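Local coordinates for protein cysteine desulfurase (Stenotrophomonas maltophilia, PDB 6WCI) that probably strips sulfur from L-cysteine with the help of pyridoxal 5'-phosphate, leaving L-alanine and handing the sulfur to a carrier, at residues S106-L120 and G252-M266. Sequence-based numbering, arbitrary orientation.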
ATOM      1  N   SER B 106       3.071 -19.639   1.297  1.00 36.16           N
ATOM      2  CA  SER B 106       2.810 -19.664  -0.139  1.00 40.64           C
ATOM      3  C   SER B 106       1.371 -19.294  -0.481  1.00 39.13           C
ATOM      4  O   SER B 106       1.099 -18.885  -1.615  1.00 35.44           O
ATOM      5  CB  SER B 106       3.134 -21.054  -0.692  1.00 47.51           C
ATOM      6  OG  SER B 106       3.538 -20.985  -2.044  1.00 59.87           O
ATOM      7  N   ASP B 107       0.441 -19.444   0.464  1.00 35.37           N
ATOM      8  CA  ASP B 107      -0.960 -19.119   0.252  1.00 32.56           C
ATOM      9  C   ASP B 107      -1.355 -17.787   0.872  1.00 38.15           C
ATOM     10  O   ASP B 107      -2.552 -17.515   1.022  1.00 35.94           O
ATOM     11  CB  ASP B 107      -1.856 -20.224   0.816  1.00 37.42           C
ATOM     12  CG  ASP B 107      -1.506 -21.603   0.282  1.00 48.21           C
ATOM     13  OD1 ASP B 107      -0.905 -21.697  -0.818  1.00 48.93           O
ATOM     14  OD2 ASP B 107      -1.840 -22.596   0.965  1.00 47.65           O
ATOM     15  N   LEU B 108      -0.388 -16.957   1.242  1.00 35.63           N
ATOM     16  CA  LEU B 108      -0.643 -15.708   1.948  1.00 33.12           C
ATOM     17  C   LEU B 108      -0.184 -14.550   1.071  1.00 36.24           C
ATOM     18  O   LEU B 108       1.020 -14.375   0.836  1.00 34.75           O
ATOM     19  CB  LEU B 108       0.074 -15.700   3.297  1.00 27.88           C
ATOM     20  CG  LEU B 108      -0.289 -14.617   4.302  1.00 31.37           C
ATOM     21  CD1 LEU B 108      -1.757 -14.741   4.730  1.00 29.36           C
ATOM     22  CD2 LEU B 108       0.641 -14.710   5.501  1.00 30.85           C
ATOM     23  N   VAL B 109      -1.140 -13.763   0.599  1.00 31.94           N
ATOM     24  CA  VAL B 109      -0.867 -12.614  -0.254  1.00 28.54           C
ATOM     25  C   VAL B 109      -0.776 -11.373   0.621  1.00 33.00           C
ATOM     26  O   VAL B 109      -1.705 -11.072   1.375  1.00 29.03           O
ATOM     27  CB  VAL B 109      -1.965 -12.457  -1.319  1.00 35.86           C
ATOM     28  CG1 VAL B 109      -1.673 -11.260  -2.216  1.00 36.73           C
ATOM     29  CG2 VAL B 109      -2.103 -13.745  -2.143  1.00 31.34           C
ATOM     30  N   LEU B 110       0.343 -10.651   0.521  1.00 29.81           N
ATOM     31  CA  LEU B 110       0.563  -9.435   1.296  1.00 29.99           C
ATOM     32  C   LEU B 110       0.045  -8.232   0.512  1.00 27.20           C
ATOM     33  O   LEU B 110       0.301  -8.118  -0.689  1.00 25.92           O
ATOM     34  CB  LEU B 110       2.053  -9.268   1.613  1.00 31.69           C
ATOM     35  CG  LEU B 110       2.741 -10.457   2.304  1.00 29.99           C
ATOM     36  CD1 LEU B 110       4.228 -10.237   2.469  1.00 24.35           C
ATOM     37  CD2 LEU B 110       2.100 -10.724   3.671  1.00 30.95           C
ATOM     38  N   CYS B 111      -0.691  -7.347   1.186  1.00 24.79           N
ATOM     39  CA  CYS B 111      -1.284  -6.184   0.532  1.00 23.19           C
ATOM     40  C   CYS B 111      -1.438  -5.058   1.562  1.00 29.20           C
ATOM     41  O   CYS B 111      -0.965  -5.162   2.694  1.00 29.71           O
ATOM     42  CB  CYS B 111      -2.607  -6.579  -0.127  1.00 28.81           C
ATOM     43  SG  CYS B 111      -3.765  -7.335   1.041  1.00 37.89           S
ATOM     44  N   SER B 112      -2.097  -3.969   1.166  1.00 27.13           N
ATOM     45  CA  SER B 112      -2.060  -2.729   1.931  1.00 26.68           C
ATOM     46  C   SER B 112      -3.102  -2.660   3.043  1.00 28.76           C
ATOM     47  O   SER B 112      -3.187  -1.627   3.711  1.00 26.40           O
ATOM     48  CB  SER B 112      -2.236  -1.527   0.998  1.00 26.16           C
ATOM     49  OG  SER B 112      -3.477  -1.592   0.332  1.00 39.29           O
ATOM     50  N   GLY B 113      -3.871  -3.717   3.255  1.00 30.08           N
ATOM     51  CA  GLY B 113      -4.887  -3.749   4.292  1.00 35.48           C
ATOM     52  C   GLY B 113      -5.996  -4.720   3.938  1.00 37.08           C
ATOM     53  O   GLY B 113      -6.026  -5.318   2.861  1.00 32.82           O
ATOM     54  N   THR B 114      -6.925  -4.879   4.883  1.00 37.41           N
ATOM     55  CA  THR B 114      -8.095  -5.717   4.638  1.00 30.88           C
ATOM     56  C   THR B 114      -8.844  -5.259   3.400  1.00 26.40           C
ATOM     57  O   THR B 114      -9.293  -6.084   2.592  1.00 27.61           O
ATOM     58  CB  THR B 114      -9.026  -5.684   5.849  1.00 27.37           C
ATOM     59  OG1 THR B 114      -8.531  -6.568   6.862  1.00 29.54           O
ATOM     60  CG2 THR B 114     -10.453  -6.095   5.458  1.00 30.29           C
ATOM     61  N   THR B 115      -8.998  -3.944   3.247  1.00 27.58           N
ATOM     62  CA  THR B 115      -9.787  -3.408   2.145  1.00 28.53           C
ATOM     63  C   THR B 115      -9.266  -3.919   0.807  1.00 31.88           C
ATOM     64  O   THR B 115     -10.034  -4.410  -0.028  1.00 30.00           O
ATOM     65  CB  THR B 115      -9.761  -1.882   2.196  1.00 27.16           C
ATOM     66  OG1 THR B 115     -10.243  -1.438   3.466  1.00 36.91           O
ATOM     67  CG2 THR B 115     -10.630  -1.309   1.091  1.00 32.63           C
ATOM     68  N   PHE B 116      -7.945  -3.843   0.601  1.00 33.30           N
ATOM     69  CA  PHE B 116      -7.372  -4.371  -0.633  1.00 28.53           C
ATOM     70  C   PHE B 116      -7.575  -5.877  -0.733  1.00 29.54           C
ATOM     71  O   PHE B 116      -7.918  -6.395  -1.806  1.00 28.84           O
ATOM     72  CB  PHE B 116      -5.882  -4.031  -0.727  1.00 23.50           C
ATOM     73  CG  PHE B 116      -5.273  -4.362  -2.070  1.00 25.01           C
ATOM     74  CD1 PHE B 116      -5.022  -5.673  -2.433  1.00 32.36           C
ATOM     75  CD2 PHE B 116      -4.965  -3.359  -2.970  1.00 30.88           C
ATOM     76  CE1 PHE B 116      -4.489  -5.981  -3.672  1.00 32.32           C
ATOM     77  CE2 PHE B 116      -4.418  -3.659  -4.207  1.00 33.35           C
ATOM     78  CZ  PHE B 116      -4.182  -4.970  -4.561  1.00 32.04           C
ATOM     79  N   ALA B 117      -7.327  -6.599   0.360  1.00 26.86           N
ATOM     80  CA  ALA B 117      -7.527  -8.048   0.375  1.00 29.53           C
ATOM     81  C   ALA B 117      -8.913  -8.442  -0.137  1.00 33.01           C
ATOM     82  O   ALA B 117      -9.046  -9.359  -0.954  1.00 28.08           O
ATOM     83  CB  ALA B 117      -7.316  -8.585   1.794  1.00 32.96           C
ATOM     84  N   ILE B 118      -9.967  -7.775   0.349  1.00 33.84           N
ATOM     85  CA  ILE B 118     -11.317  -8.155  -0.063  1.00 33.34           C
ATOM     86  C   ILE B 118     -11.559  -7.773  -1.520  1.00 32.00           C
ATOM     87  O   ILE B 118     -12.154  -8.537  -2.285  1.00 30.73           O
ATOM     88  CB  ILE B 118     -12.372  -7.542   0.883  1.00 29.65           C
ATOM     89  CG1 ILE B 118     -12.263  -8.162   2.281  1.00 24.36           C
ATOM     90  CG2 ILE B 118     -13.787  -7.761   0.345  1.00 33.28           C
ATOM     91  CD1 ILE B 118     -13.273  -7.595   3.302  1.00 28.35           C
ATOM     92  N   ASN B 119     -11.071  -6.605  -1.939  1.00 36.04           N
ATOM     93  CA  ASN B 119     -11.255  -6.176  -3.326  1.00 27.98           C
ATOM     94  C   ASN B 119     -10.572  -7.127  -4.304  1.00 30.00           C
ATOM     95  O   ASN B 119     -11.050  -7.320  -5.432  1.00 32.34           O
ATOM     96  CB  ASN B 119     -10.724  -4.750  -3.500  1.00 28.40           C
ATOM     97  CG  ASN B 119     -11.731  -3.697  -3.097  1.00 33.81           C
ATOM     98  OD1 ASN B 119     -12.568  -3.278  -3.905  1.00 31.60           O
ATOM     99  ND2 ASN B 119     -11.644  -3.238  -1.848  1.00 28.93           N
ATOM    100  N   LEU B 120      -9.435  -7.706  -3.908  1.00 34.41           N
ATOM    101  CA  LEU B 120      -8.799  -8.713  -4.751  1.00 34.18           C
ATOM    102  C   LEU B 120      -9.729  -9.902  -4.971  1.00 32.88           C
ATOM    103  O   LEU B 120      -9.848 -10.411  -6.091  1.00 30.90           O
ATOM    104  CB  LEU B 120      -7.479  -9.166  -4.125  1.00 25.76           C
ATOM    105  CG  LEU B 120      -6.734 -10.361  -4.727  1.00 29.64           C
ATOM    106  CD1 LEU B 120      -6.605 -10.244  -6.236  1.00 30.60           C
ATOM    107  CD2 LEU B 120      -5.339 -10.489  -4.111  1.00 32.81           C
ATOM    108  N   GLY B 252      -0.606   0.613   6.113  1.00 28.16           N
ATOM    109  CA  GLY B 252      -0.403   0.125   4.758  1.00 23.57           C
ATOM    110  C   GLY B 252       0.008  -1.329   4.655  1.00 25.80           C
ATOM    111  O   GLY B 252       0.686  -1.701   3.695  1.00 25.83           O
ATOM    112  N   THR B 253      -0.387  -2.164   5.617  1.00 25.96           N
ATOM    113  CA  THR B 253      -0.046  -3.579   5.631  1.00 26.78           C
ATOM    114  C   THR B 253      -1.298  -4.402   5.925  1.00 29.68           C
ATOM    115  O   THR B 253      -2.281  -3.903   6.474  1.00 31.29           O
ATOM    116  CB  THR B 253       1.029  -3.912   6.678  1.00 25.68           C
ATOM    117  OG1 THR B 253       0.540  -3.568   7.976  1.00 30.45           O
ATOM    118  CG2 THR B 253       2.311  -3.141   6.433  1.00 20.82           C
ATOM    119  N   GLY B 254      -1.239  -5.673   5.563  1.00 29.82           N
ATOM    120  CA  GLY B 254      -2.385  -6.556   5.654  1.00 33.41           C
ATOM    121  C   GLY B 254      -2.152  -7.771   4.782  1.00 29.45           C
ATOM    122  O   GLY B 254      -1.114  -7.913   4.143  1.00 28.26           O
ATOM    123  N   ALA B 255      -3.131  -8.669   4.779  1.00 32.67           N
ATOM    124  CA  ALA B 255      -2.891  -9.882   4.012  1.00 34.69           C
ATOM    125  C   ALA B 255      -4.204 -10.533   3.624  1.00 33.57           C
ATOM    126  O   ALA B 255      -5.233 -10.353   4.286  1.00 25.70           O
ATOM    127  CB  ALA B 255      -2.015 -10.869   4.789  1.00 36.90           C
ATOM    128  N   LEU B 256      -4.150 -11.307   2.538  1.00 27.24           N
ATOM    129  CA  LEU B 256      -5.249 -12.181   2.133  1.00 30.90           C
ATOM    130  C   LEU B 256      -4.747 -13.619   2.125  1.00 30.87           C
ATOM    131  O   LEU B 256      -3.797 -13.938   1.408  1.00 32.77           O
ATOM    132  CB  LEU B 256      -5.781 -11.800   0.745  1.00 29.13           C
ATOM    133  CG  LEU B 256      -6.848 -12.726   0.161  1.00 30.70           C
ATOM    134  CD1 LEU B 256      -8.183 -12.551   0.898  1.00 28.44           C
ATOM    135  CD2 LEU B 256      -7.029 -12.560  -1.374  1.00 28.67           C
ATOM    136  N   TRP B 257      -5.359 -14.471   2.936  1.00 27.75           N
ATOM    137  CA  TRP B 257      -5.168 -15.910   2.840  1.00 30.48           C
ATOM    138  C   TRP B 257      -6.274 -16.503   1.976  1.00 35.86           C
ATOM    139  O   TRP B 257      -7.415 -16.039   2.001  1.00 36.76           O
ATOM    140  CB  TRP B 257      -5.191 -16.596   4.218  1.00 30.51           C
ATOM    141  CG  TRP B 257      -5.110 -18.103   4.065  1.00 41.91           C
ATOM    142  CD1 TRP B 257      -3.972 -18.854   3.977  1.00 40.97           C
ATOM    143  CD2 TRP B 257      -6.209 -19.022   3.907  1.00 40.47           C
ATOM    144  NE1 TRP B 257      -4.290 -20.184   3.800  1.00 40.87           N
ATOM    145  CE2 TRP B 257      -5.656 -20.312   3.758  1.00 37.93           C
ATOM    146  CE3 TRP B 257      -7.604 -18.878   3.875  1.00 39.15           C
ATOM    147  CZ2 TRP B 257      -6.447 -21.449   3.580  1.00 44.43           C
ATOM    148  CZ3 TRP B 257      -8.387 -20.008   3.710  1.00 43.48           C
ATOM    149  CH2 TRP B 257      -7.807 -21.280   3.565  1.00 42.75           C
ATOM    150  N   ALA B 258      -5.931 -17.545   1.221  1.00 39.61           N
ATOM    151  CA  ALA B 258      -6.915 -18.224   0.389  1.00 42.37           C
ATOM    152  C   ALA B 258      -6.509 -19.676   0.218  1.00 45.09           C
ATOM    153  O   ALA B 258      -5.326 -20.015   0.287  1.00 41.56           O
ATOM    154  CB  ALA B 258      -7.055 -17.561  -0.991  1.00 39.94           C
ATOM    155  N   ARG B 259      -7.501 -20.531  -0.019  1.00 35.43           N
ATOM    156  CA  ARG B 259      -7.202 -21.886  -0.446  1.00 37.11           C
ATOM    157  C   ARG B 259      -6.362 -21.853  -1.717  1.00 35.93           C
ATOM    158  O   ARG B 259      -6.546 -20.987  -2.577  1.00 37.77           O
ATOM    159  CB  ARG B 259      -8.495 -22.664  -0.677  1.00 40.49           C
ATOM    160  CG  ARG B 259      -9.402 -22.657   0.545  1.00 48.29           C
ATOM    161  CD  ARG B 259     -10.720 -23.277   0.214  1.00 52.72           C
ATOM    162  NE  ARG B 259     -10.544 -24.597  -0.373  1.00 53.16           N
ATOM    163  CZ  ARG B 259     -10.527 -25.722   0.332  1.00 62.82           C
ATOM    164  NH1 ARG B 259     -10.668 -25.676   1.653  1.00 53.84           N
ATOM    165  NH2 ARG B 259     -10.374 -26.892  -0.281  1.00 69.03           N
ATOM    166  N   ARG B 260      -5.422 -22.799  -1.821  1.00 42.16           N
ATOM    167  CA  ARG B 260      -4.498 -22.815  -2.953  1.00 42.49           C
ATOM    168  C   ARG B 260      -5.237 -22.956  -4.279  1.00 44.56           C
ATOM    169  O   ARG B 260      -4.843 -22.348  -5.285  1.00 39.12           O
ATOM    170  CB  ARG B 260      -3.490 -23.957  -2.796  1.00 45.52           C
ATOM    171  CG  ARG B 260      -2.427 -23.994  -3.900  1.00 46.32           C
ATOM    172  CD  ARG B 260      -1.452 -22.870  -3.668  1.00 51.31           C
ATOM    173  NE  ARG B 260      -0.577 -22.587  -4.798  1.00 54.88           N
ATOM    174  CZ  ARG B 260       0.300 -21.593  -4.795  1.00 50.19           C
ATOM    175  NH1 ARG B 260       0.400 -20.814  -3.719  1.00 44.71           N
ATOM    176  NH2 ARG B 260       1.066 -21.372  -5.853  1.00 47.50           N
ATOM    177  N   GLU B 261      -6.306 -23.762  -4.303  1.00 38.42           N
ATOM    178  CA  GLU B 261      -7.053 -23.975  -5.543  1.00 43.98           C
ATOM    179  C   GLU B 261      -7.621 -22.672  -6.095  1.00 43.91           C
ATOM    180  O   GLU B 261      -7.714 -22.505  -7.314  1.00 44.78           O
ATOM    181  CB  GLU B 261      -8.184 -24.985  -5.321  1.00 45.98           C
ATOM    182  CG  GLU B 261      -9.256 -24.496  -4.362  1.00 50.41           C
ATOM    183  CD  GLU B 261     -10.463 -25.410  -4.281  1.00 59.27           C
ATOM    184  OE1 GLU B 261     -10.792 -26.066  -5.291  1.00 64.45           O
ATOM    185  OE2 GLU B 261     -11.084 -25.465  -3.198  1.00 61.85           O
ATOM    186  N   HIS B 262      -8.002 -21.738  -5.219  1.00 43.17           N
ATOM    187  CA  HIS B 262      -8.519 -20.459  -5.692  1.00 36.76           C
ATOM    188  C   HIS B 262      -7.399 -19.578  -6.218  1.00 36.80           C
ATOM    189  O   HIS B 262      -7.543 -18.943  -7.270  1.00 36.97           O
ATOM    190  CB  HIS B 262      -9.278 -19.749  -4.572  1.00 35.85           C
ATOM    191  CG  HIS B 262     -10.467 -20.515  -4.079  1.00 43.06           C
ATOM    192  ND1 HIS B 262     -11.167 -21.389  -4.878  1.00 45.87           N
ATOM    193  CD2 HIS B 262     -11.068 -20.550  -2.865  1.00 38.09           C
ATOM    194  CE1 HIS B 262     -12.155 -21.927  -4.180  1.00 41.12           C
ATOM    195  NE2 HIS B 262     -12.116 -21.433  -2.957  1.00 40.63           N
ATOM    196  N   LEU B 263      -6.277 -19.515  -5.501  1.00 31.56           N
ATOM    197  CA  LEU B 263      -5.192 -18.655  -5.956  1.00 33.50           C
ATOM    198  C   LEU B 263      -4.689 -19.091  -7.328  1.00 32.74           C
ATOM    199  O   LEU B 263      -4.308 -18.252  -8.155  1.00 33.46           O
ATOM    200  CB  LEU B 263      -4.050 -18.655  -4.942  1.00 32.00           C
ATOM    201  CG  LEU B 263      -4.288 -17.982  -3.588  1.00 38.93           C
ATOM    202  CD1 LEU B 263      -3.176 -18.366  -2.631  1.00 42.31           C
ATOM    203  CD2 LEU B 263      -4.366 -16.469  -3.741  1.00 34.02           C
ATOM    204  N   ASP B 264      -4.690 -20.395  -7.597  1.00 36.81           N
ATOM    205  CA  ASP B 264      -4.217 -20.848  -8.903  1.00 38.23           C
ATOM    206  C   ASP B 264      -5.221 -20.520 -10.005  1.00 38.60           C
ATOM    207  O   ASP B 264      -4.827 -20.110 -11.102  1.00 37.21           O
ATOM    208  CB  ASP B 264      -3.910 -22.346  -8.867  1.00 42.25           C
ATOM    209  CG  ASP B 264      -2.696 -22.678  -8.008  1.00 45.79           C
ATOM    210  OD1 ASP B 264      -1.892 -21.765  -7.723  1.00 45.31           O
ATOM    211  OD2 ASP B 264      -2.542 -23.856  -7.628  1.00 48.39           O
ATOM    212  N   ALA B 265      -6.521 -20.676  -9.732  1.00 36.26           N
ATOM    213  CA  ALA B 265      -7.533 -20.459 -10.760  1.00 37.93           C
ATOM    214  C   ALA B 265      -7.809 -18.981 -11.023  1.00 39.22           C
ATOM    215  O   ALA B 265      -8.223 -18.629 -12.131  1.00 41.79           O
ATOM    216  CB  ALA B 265      -8.835 -21.167 -10.374  1.00 42.18           C
ATOM    217  N   MET B 266      -7.604 -18.112 -10.032  1.00 34.13           N
ATOM    218  CA  MET B 266      -7.953 -16.703 -10.176  1.00 34.46           C
ATOM    219  C   MET B 266      -7.002 -16.003 -11.147  1.00 40.03           C
ATOM    220  O   MET B 266      -5.783 -16.197 -11.072  1.00 39.29           O
ATOM    221  CB  MET B 266      -7.883 -15.993  -8.827  1.00 28.77           C
ATOM    222  CG  MET B 266      -9.071 -16.271  -7.891  1.00 32.20           C
ATOM    223  SD  MET B 266      -8.709 -15.832  -6.170  1.00 41.64           S
ATOM    224  CE  MET B 266      -8.300 -14.102  -6.278  1.00 41.05           C
TER
HETATM  225  O   HOH W   1      -2.433 -22.481   3.664  1.00 39.42           O
HETATM  226  O   HOH W   2      -4.482 -23.448   0.617  1.00 47.50           O
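Val109 and Leu256 exchange a closed pair of backbone hydrogen bonds, Val109 N to Leu256 O at 2.8 Å and Leu256 N to Val109 O at 2.7 Å. Together with Cys111 N to Gly254 O (3.0 Å), they hold strand 108-111 antiparallel to strand 254-258. On the face carrying Val109 and Leu256, helix 114-120 folds back over its neighbour strand: Ala117 CB sits 3.7 Å from Leu256 CB. With CG anti to its backbone N (chi1 175°), Leu256 spreads its two methyls against the Ala117 carbonyl, each 3.8 Å from Ala117 O, and CD2 also meets Leu120 CD2 at 3.8 Å. At the N-cap of the helix, the bare backbones of Gly254 and Gly113 come within 4.0 Å, CA to CA. On the other face, Leu108 CD1 bridges Ala255 CB and Trp257 CB, and helix 81-101 covers Leu108 from outside.

Beyond the strand ends the contact turns polar. Asp107 OD1 makes a weak salt bridge with Arg260 NH1 at 3.3 Å, the carboxylate and guanidinium planes 40° apart. The bend at chi2 (74°) brings the arginine back across Asp107; its NE pairs with Asp264, and NH2 bonds to Ala289 O. Asp107 OD2 receives two waters, one linking it to Trp257 NE1 at the ring edge, the other, more weakly, to Arg260 N.

Strand 108-111 forms one edge of the seven-stranded sheet of this PLP-dependent class-V aminotransferase fold, and strand 254-258 joins it to strand 239-243. Thr115 OG1 bonds a phosphate oxygen of the cofactor on Lys246. The salt bridge and two bridging waters between the segments lie at the Asp107 end; the paired amides fix strand 108-111 to the sheet and apolar packing seats the helix that follows, consistent with a firm placing of Thr115 at the phosphate.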